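Local coordinates for putative peptidase (Bacteroides fragilis, PDB 5DYN) that acts as a clostripain-family (C11) cysteine protease that activates Bacteroides fragilis toxin, at the interface of chains B and A. Sequence-based numbering; all coordinates share one arbitrary frame. Chains: chain A, Putative peptidase; chain B, Putative peptidase.

The interface of chains B and A. Residues chain B 114-116; chain A 15, 28-32.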
# COMPACT_ATOMS: atom_id res chain seq x y z
N VAL B 114 8.25 -5.06 -2.54
CA VAL B 114 7.98 -3.64 -2.42
C VAL B 114 7.32 -3.13 -3.69
O VAL B 114 7.75 -3.45 -4.80
CB VAL B 114 9.28 -2.84 -2.15
CG1 VAL B 114 8.98 -1.35 -2.05
CG2 VAL B 114 9.95 -3.35 -0.89
N PHE B 115 6.27 -2.33 -3.53
CA PHE B 115 5.54 -1.80 -4.67
C PHE B 115 5.71 -0.29 -4.75
O PHE B 115 5.20 0.45 -3.91
CB PHE B 115 4.07 -2.20 -4.57
CG PHE B 115 3.85 -3.69 -4.62
CD1 PHE B 115 3.92 -4.45 -3.46
CD2 PHE B 115 3.60 -4.32 -5.82
CE1 PHE B 115 3.72 -5.82 -3.50
CE2 PHE B 115 3.40 -5.69 -5.87
CZ PHE B 115 3.46 -6.44 -4.71
N TRP B 116 6.42 0.14 -5.79
CA TRP B 116 6.90 1.51 -5.92
C TRP B 116 6.29 2.20 -7.13
O TRP B 116 6.73 1.97 -8.26
CB TRP B 116 8.43 1.51 -6.03
CG TRP B 116 9.13 2.81 -5.75
CD1 TRP B 116 9.84 3.13 -4.62
CD2 TRP B 116 9.21 3.96 -6.61
NE1 TRP B 116 10.35 4.40 -4.73
CE2 TRP B 116 9.98 4.94 -5.93
CE3 TRP B 116 8.70 4.26 -7.88
CZ2 TRP B 116 10.25 6.19 -6.49
CZ3 TRP B 116 8.97 5.50 -8.42
CH2 TRP B 116 9.74 6.45 -7.73
N LEU A 15 -3.32 -7.25 -10.43
CA LEU A 15 -2.18 -7.31 -9.53
C LEU A 15 -2.19 -8.62 -8.75
O LEU A 15 -1.16 -9.30 -8.64
CB LEU A 15 -2.18 -6.13 -8.56
CG LEU A 15 -1.18 -6.17 -7.40
CD1 LEU A 15 0.25 -6.35 -7.89
CD2 LEU A 15 -1.29 -4.90 -6.55
N LEU A 28 3.83 -7.18 2.05
CA LEU A 28 3.60 -6.46 0.80
C LEU A 28 3.68 -4.97 1.08
O LEU A 28 2.70 -4.35 1.50
CB LEU A 28 2.25 -6.83 0.18
CG LEU A 28 2.16 -8.13 -0.62
CD1 LEU A 28 2.16 -9.34 0.30
CD2 LEU A 28 0.93 -8.13 -1.52
N PHE A 29 4.85 -4.39 0.86
CA PHE A 29 5.08 -2.98 1.14
C PHE A 29 4.73 -2.13 -0.07
O PHE A 29 5.42 -2.16 -1.09
CB PHE A 29 6.53 -2.75 1.57
CG PHE A 29 6.87 -1.30 1.84
CD1 PHE A 29 5.91 -0.42 2.32
CD2 PHE A 29 8.15 -0.83 1.61
CE1 PHE A 29 6.22 0.90 2.56
CE2 PHE A 29 8.46 0.50 1.85
CZ PHE A 29 7.49 1.36 2.33
N PHE A 30 3.65 -1.36 0.05
CA PHE A 30 3.25 -0.42 -0.99
C PHE A 30 3.74 0.99 -0.69
O PHE A 30 3.07 1.75 0.00
CB PHE A 30 1.73 -0.41 -1.16
CG PHE A 30 1.20 -1.54 -1.99
CD1 PHE A 30 0.99 -2.79 -1.43
CD2 PHE A 30 0.90 -1.36 -3.33
CE1 PHE A 30 0.50 -3.83 -2.18
CE2 PHE A 30 0.41 -2.40 -4.09
CZ PHE A 30 0.21 -3.64 -3.52
N ASP A 31 4.92 1.32 -1.20
CA ASP A 31 5.40 2.70 -1.14
C ASP A 31 4.65 3.50 -2.19
O ASP A 31 5.22 3.94 -3.19
CB ASP A 31 6.91 2.76 -1.39
CG ASP A 31 7.55 3.98 -0.76
OD1 ASP A 31 6.81 4.87 -0.30
OD2 ASP A 31 8.80 4.06 -0.74
N ALA A 32 3.35 3.68 -1.96
CA ALA A 32 2.46 4.30 -2.93
C ALA A 32 1.21 4.83 -2.22
O ALA A 32 0.90 4.41 -1.11
CB ALA A 32 2.07 3.32 -4.02
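Strand 110-116 of chain B runs parallel to strand 27-31 of chain A, so the two polypeptides of this clostripain-family protease share one beta-sheet. B:Val114, B:Phe115 and B:Trp116 pair in register with A:Phe29, A:Phe30 and A:Asp31. The backbone amide N of B:Phe115 donates to the carbonyl O of A:Phe29 at 2.6 Å, nearly straight (164° at the hydrogen) and almost along the C=O axis. Further on, the carbonyl O of B:Phe115 comes within 2.9 Å of A:Asp31 N, but that N-H is aimed well off the line to the oxygen, so no hydrogen bond is made.

The tight part lies on one side of the sheet. B:Phe115 and A:Phe30 both carry CG anti to their carbonyl carbon, which sends the two rings the same way, side by side. They stack face to face, with centroids 4.3 Å apart and planes only 10° from parallel. The overlap is offset: A:Phe30 CZ sits over the rim of the B:Phe115 ring, while B:Phe115 CB touches A:Phe30 CD2 at 3.5 Å. A:Leu15, from helix 12-18, meets this pair with both methyls: CD1 comes tip to tip with B:Phe115 CE2 at 3.8 Å, and CD2 lies in plane at the edge of the A:Phe30 ring. A:Leu28 runs alongside, its CG 4.0 Å from B:Phe115 CE1.

The opposite side is looser. B:Val114 and A:Phe29 point together, the valine CG1, anti to its backbone N, lying 3.8 Å from A:Phe29 CD2. At the far end B:Trp116 and A:Asp31 meet lightly: indole CD1 is 4.1 Å from carboxylate OD2, with the two planes 79° apart, and no hydrogen bond joins them.

Chain A is the C-terminal piece of the protease, chain B probably the N-terminal one. The paired strands lead into the family's catalytic histidine (chain B) and cysteine (chain A), so this splice likely brings the dyad together.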